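PDB 1IS3: congerin-2 from Conger myriaster, which binds beta-galactosides as a homodimeric galectin, with lactose seen bound here, although its physiological role is not yet known. Local coordinates for residues F30-G35 and D84-T89; Y98-L101 and E105-E108. All blocks are in the same frame, centred on the assembly; numbering follows the deposited sequence.

Interaction 1 (F30-G35 and D84-T89)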
loop_
_atom_site.group_PDB
_atom_site.type_symbol
_atom_site.label_atom_id
_atom_site.label_comp_id
_atom_site.label_asym_id
_atom_site.label_seq_id
_atom_site.Cartn_x
_atom_site.Cartn_y
_atom_site.Cartn_z
ATOM N N PHE A 30 -13.288 -14.137 0.241
ATOM C CA PHE A 30 -12.514 -12.916 0.498
ATOM C C PHE A 30 -12.641 -12.079 -0.778
ATOM O O PHE A 30 -12.900 -12.620 -1.868
ATOM C CB PHE A 30 -11.028 -13.176 0.787
ATOM C CG PHE A 30 -10.157 -13.647 -0.369
ATOM C CD1 PHE A 30 -10.094 -15.016 -0.687
ATOM C CD2 PHE A 30 -9.431 -12.708 -1.130
ATOM C CE1 PHE A 30 -9.312 -15.445 -1.778
ATOM C CE2 PHE A 30 -8.657 -13.150 -2.205
ATOM C CZ PHE A 30 -8.603 -14.516 -2.533
ATOM N N SER A 31 -12.458 -10.766 -0.701
ATOM C CA SER A 31 -12.539 -9.957 -1.913
ATOM C C SER A 31 -11.364 -9.008 -2.075
ATOM O O SER A 31 -10.763 -8.631 -1.066
ATOM C CB SER A 31 -13.832 -9.137 -1.928
ATOM O OG SER A 31 -14.033 -8.252 -0.835
ATOM N N ILE A 32 -11.089 -8.608 -3.308
ATOM C CA ILE A 32 -10.143 -7.549 -3.604
ATOM C C ILE A 32 -11.048 -6.407 -4.137
ATOM O O ILE A 32 -11.934 -6.616 -4.996
ATOM C CB ILE A 32 -9.128 -8.019 -4.688
ATOM C CG1 ILE A 32 -8.278 -9.188 -4.132
ATOM C CG2 ILE A 32 -8.261 -6.812 -5.140
ATOM C CD1 ILE A 32 -7.562 -10.027 -5.266
ATOM N N ASN A 33 -10.813 -5.183 -3.671
ATOM C CA ASN A 33 -11.702 -4.054 -3.961
ATOM C C ASN A 33 -10.898 -2.841 -4.422
ATOM O O ASN A 33 -9.883 -2.545 -3.777
ATOM C CB ASN A 33 -12.484 -3.669 -2.698
ATOM C CG ASN A 33 -13.301 -4.830 -2.184
ATOM O OD1 ASN A 33 -14.361 -5.096 -2.728
ATOM N ND2 ASN A 33 -12.846 -5.610 -1.214
ATOM N N VAL A 34 -11.280 -2.184 -5.502
ATOM C CA VAL A 34 -10.596 -1.018 -6.031
ATOM C C VAL A 34 -11.691 0.054 -6.093
ATOM O O VAL A 34 -12.760 -0.172 -6.675
ATOM C CB VAL A 34 -10.041 -1.333 -7.445
ATOM C CG1 VAL A 34 -9.442 -0.094 -8.079
ATOM C CG2 VAL A 34 -8.950 -2.411 -7.349
ATOM N N GLY A 35 -11.494 1.207 -5.471
ATOM C CA GLY A 35 -12.483 2.272 -5.529
ATOM C C GLY A 35 -12.016 3.516 -4.789
ATOM O O GLY A 35 -10.836 3.910 -4.872
ATOM N N ASP A 84 -3.641 -21.774 0.682
ATOM C CA ASP A 84 -2.599 -21.551 -0.304
ATOM C C ASP A 84 -2.442 -20.103 -0.743
ATOM O O ASP A 84 -3.327 -19.280 -0.554
ATOM C CB ASP A 84 -2.877 -22.421 -1.528
ATOM C CG ASP A 84 -2.653 -23.926 -1.308
ATOM O OD1 ASP A 84 -2.872 -24.693 -2.257
ATOM O OD2 ASP A 84 -2.236 -24.346 -0.225
ATOM N N HIS A 85 -1.293 -19.805 -1.348
ATOM C CA HIS A 85 -0.991 -18.488 -1.881
ATOM C C HIS A 85 -1.728 -18.208 -3.184
ATOM O O HIS A 85 -2.136 -19.135 -3.910
ATOM C CB HIS A 85 0.495 -18.328 -2.190
ATOM C CG HIS A 85 1.289 -18.353 -0.907
ATOM N ND1 HIS A 85 1.883 -17.357 -0.252
ATOM C CD2 HIS A 85 1.491 -19.503 -0.174
ATOM C CE1 HIS A 85 2.428 -17.856 0.847
ATOM N NE2 HIS A 85 2.183 -19.156 0.887
ATOM N N PHE A 86 -1.917 -16.942 -3.497
ATOM C CA PHE A 86 -2.470 -16.538 -4.788
ATOM C C PHE A 86 -1.730 -15.255 -5.193
ATOM O O PHE A 86 -1.121 -14.581 -4.335
ATOM C CB PHE A 86 -3.968 -16.261 -4.661
ATOM C CG PHE A 86 -4.347 -15.098 -3.758
ATOM C CD1 PHE A 86 -4.596 -15.314 -2.408
ATOM C CD2 PHE A 86 -4.430 -13.788 -4.265
ATOM C CE1 PHE A 86 -4.921 -14.236 -1.572
ATOM C CE2 PHE A 86 -4.750 -12.725 -3.415
ATOM C CZ PHE A 86 -4.994 -12.951 -2.067
ATOM N N GLN A 87 -1.829 -14.880 -6.466
ATOM C CA GLN A 87 -1.203 -13.670 -7.000
ATOM C C GLN A 87 -2.141 -13.127 -8.074
ATOM O O GLN A 87 -2.562 -13.909 -8.934
ATOM C CB GLN A 87 0.144 -14.040 -7.601
ATOM C CG GLN A 87 0.874 -12.822 -8.092
ATOM C CD GLN A 87 2.349 -13.111 -8.332
ATOM O OE1 GLN A 87 2.915 -12.730 -9.351
ATOM N NE2 GLN A 87 3.048 -13.768 -7.411
ATOM N N THR A 88 -2.496 -11.845 -8.041
ATOM C CA THR A 88 -3.415 -11.256 -8.995
ATOM C C THR A 88 -2.838 -9.934 -9.459
ATOM O O THR A 88 -2.301 -9.155 -8.650
ATOM C CB THR A 88 -4.793 -11.007 -8.351
ATOM O OG1 THR A 88 -5.181 -12.274 -7.807
ATOM C CG2 THR A 88 -5.839 -10.491 -9.322
ATOM N N THR A 89 -2.989 -9.706 -10.760
ATOM C CA THR A 89 -2.566 -8.461 -11.369
ATOM C C THR A 89 -3.765 -7.801 -12.052
ATOM O O THR A 89 -4.560 -8.461 -12.737
ATOM C CB THR A 89 -1.434 -8.692 -12.430
ATOM O OG1 THR A 89 -0.323 -9.203 -11.688
ATOM C CG2 THR A 89 -0.983 -7.427 -13.186
#

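Interaction 2 (Y98-L101 and E105-E108)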
loop_
_atom_site.group_PDB
_atom_site.type_symbol
_atom_site.label_atom_id
_atom_site.label_comp_id
_atom_site.label_asym_id
_atom_site.label_seq_id
_atom_site.Cartn_x
_atom_site.Cartn_y
_atom_site.Cartn_z
ATOM N N TYR A 98 -8.869 -5.197 -16.453
ATOM C CA TYR A 98 -8.220 -6.415 -16.936
ATOM C C TYR A 98 -7.563 -7.089 -15.731
ATOM O O TYR A 98 -6.628 -6.509 -15.133
ATOM C CB TYR A 98 -7.164 -6.051 -17.976
ATOM C CG TYR A 98 -7.772 -5.516 -19.255
ATOM C CD1 TYR A 98 -7.745 -4.145 -19.509
ATOM C CD2 TYR A 98 -8.315 -6.413 -20.180
ATOM C CE1 TYR A 98 -8.255 -3.638 -20.714
ATOM C CE2 TYR A 98 -8.821 -5.915 -21.388
ATOM C CZ TYR A 98 -8.778 -4.538 -21.639
ATOM O OH TYR A 98 -9.237 -4.026 -22.830
ATOM N N ILE A 99 -8.050 -8.279 -15.389
ATOM C CA ILE A 99 -7.586 -9.001 -14.219
ATOM C C ILE A 99 -6.894 -10.276 -14.689
ATOM O O ILE A 99 -7.445 -10.988 -15.544
ATOM C CB ILE A 99 -8.805 -9.334 -13.306
ATOM C CG1 ILE A 99 -9.553 -8.091 -12.852
ATOM C CG2 ILE A 99 -8.298 -10.025 -12.054
ATOM C CD1 ILE A 99 -11.067 -8.335 -12.831
ATOM N N GLN A 100 -5.724 -10.593 -14.138
ATOM C CA GLN A 100 -5.041 -11.833 -14.473
ATOM C C GLN A 100 -4.867 -12.616 -13.192
ATOM O O GLN A 100 -4.445 -12.084 -12.160
ATOM C CB GLN A 100 -3.705 -11.550 -15.106
ATOM C CG GLN A 100 -3.080 -12.886 -15.548
ATOM C CD GLN A 100 -2.245 -12.785 -16.827
ATOM O OE1 GLN A 100 -2.126 -13.747 -17.599
ATOM N NE2 GLN A 100 -1.643 -11.630 -17.155
ATOM N N LEU A 101 -5.321 -13.868 -13.215
ATOM C CA LEU A 101 -5.298 -14.755 -12.050
ATOM C C LEU A 101 -3.940 -15.475 -11.913
ATOM O O LEU A 101 -3.101 -15.392 -12.823
ATOM C CB LEU A 101 -6.464 -15.773 -12.161
ATOM C CG LEU A 101 -7.840 -15.183 -12.473
ATOM C CD1 LEU A 101 -8.847 -16.298 -12.624
ATOM C CD2 LEU A 101 -8.247 -14.205 -11.359
ATOM N N GLU A 105 -5.039 -17.301 -16.242
ATOM C CA GLU A 105 -6.345 -17.032 -16.849
ATOM C C GLU A 105 -6.753 -15.582 -16.569
ATOM O O GLU A 105 -6.325 -14.971 -15.576
ATOM C CB GLU A 105 -7.448 -17.958 -16.296
ATOM C CG GLU A 105 -7.304 -19.340 -16.909
ATOM C CD GLU A 105 -8.385 -20.327 -16.497
ATOM O OE1 GLU A 105 -9.066 -20.788 -17.410
ATOM O OE2 GLU A 105 -8.550 -20.632 -15.306
ATOM N N THR A 106 -7.577 -15.003 -17.438
ATOM C CA THR A 106 -7.946 -13.607 -17.233
ATOM C C THR A 106 -9.445 -13.453 -17.080
ATOM O O THR A 106 -10.217 -14.317 -17.537
ATOM C CB THR A 106 -7.439 -12.730 -18.423
ATOM O OG1 THR A 106 -8.262 -13.055 -19.541
ATOM C CG2 THR A 106 -5.986 -12.976 -18.819
ATOM N N VAL A 107 -9.866 -12.363 -16.443
ATOM C CA VAL A 107 -11.263 -11.980 -16.349
ATOM C C VAL A 107 -11.264 -10.482 -16.670
ATOM O O VAL A 107 -10.311 -9.757 -16.364
ATOM C CB VAL A 107 -11.850 -12.339 -14.886
ATOM C CG1 VAL A 107 -10.874 -12.003 -13.807
ATOM C CG2 VAL A 107 -13.149 -11.583 -14.618
ATOM N N GLU A 108 -12.279 -10.011 -17.400
ATOM C CA GLU A 108 -12.423 -8.594 -17.717
ATOM C C GLU A 108 -13.739 -8.122 -17.115
ATOM O O GLU A 108 -14.707 -8.900 -17.067
ATOM C CB GLU A 108 -12.476 -8.336 -19.214
ATOM C CG GLU A 108 -11.197 -8.633 -19.973
ATOM C CD GLU A 108 -10.872 -10.116 -20.123
ATOM O OE1 GLU A 108 -11.768 -10.879 -20.515
ATOM O OE2 GLU A 108 -9.738 -10.517 -19.824
HETATM O O HOH W 1 -7.747 -9.496 -18.400
#

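Interaction 1 (F30-G35 and D84-T89)
F30 and F86 stack across the interior of the galectin beta-sandwich, bringing strand 29-34 of one sheet against strand 85-92 of the other. The short segments of these strands run in nearly the same direction, their axes 10.9 Å apart at closest approach and 23° from parallel, and side chains alone bridge the gap.

The F86 side chain leaves CB with CG between the backbone N and the carbonyl carbon (chi1 64°), which sends the ring toward F30; one of its faces is covered by F30 CZ. From CB outward, CD1 comes within 4.1 Å of F30 CZ, while CE1 lies closer, 3.8 Å from the same F30 CZ. On the other side of the ring, CE2 comes to 4.3 Å from I32 CD1. At the tip, CZ meets F30 CE2 at 3.7 Å. The rings form an offset stack with their planes at 30°, and F30 CZ sits above the rim of the F86 ring rather than its middle.

V23 and L123 touch both phenylalanine side chains, and F30 also stacks on H47. Further along the strands, I32 and T88 reach toward each other tip to tip, the CD1 methyl of I32 lying 4.1 Å from OG1 of T88.

Interaction 2 (Y98-L101 and E105-E108)
Y98 and E108 pair on the outer side of a beta hairpin. E108 CG approaches the Y98 ring obliquely, 3.6 Å from CD2, while the ring and carboxylate planes are turned 50° apart. The E108 chain bends at chi2 (72°), carrying the carboxylate back over the hairpin. A water lies in the plane of the Y98 ring, at its edge, and links side chain to backbone: it donates to E108 OE2 at 2.7 Å and, at a longer 3.2 Å, to I99 O. With more acceptors around it than protons, neither bond need be permanently occupied.

The backbones are antiparallel. I99 and V107 form a hydrogen-bonded pair, with I99 N to V107 O and V107 N to I99 O both at 2.9 Å. Y98 with E108 and Q100 with T106 are the flanking non-hydrogen-bonded pairs. A third bond, L101 N to E105 O at 2.8 Å, closes the hairpin where the chain turns. CB and CG of L101 also lie against E105 O, each at 3.5 Å. The polar end of E105 is engaged within the turn, its OE2 bonded to N103 ND2.

I99 and V107 project from the other face, toward the sandwich interior. There they meet M45 of strand 40-48 and L60 of strand 57-64, both in the facing sheet, and L101 joins them on M45. Strand 106-110 is outermost in its sheet within this chain; K77 NZ bonds to T106 O, while strand 96-100 continues the sheet on its other side through backbone bonds to strand 85-92.

In the fold
After strands 4-7, 10-12 and 17-23, the chain forms strand 29-34, then passes through strands 40-48, 57-64 and 68-75, whose sheet carries most of the residues around the bound lactose, before crossing to strand 85-92. Interaction 1 closes this 48-residue loop across the core of the sandwich. Interaction 2 opens only afterwards and spans three residues, so the two follow in series without nesting or crossing. They are joined through adjacent strands: T89 O probably accepts a hydrogen bond from Q100 N, and T88 CG2 packs against I99 CG2 at 3.7 Å. Interaction 1 thus holds sheet to sheet, and interaction 2 extends one of these sheets to its outermost strand within this chain.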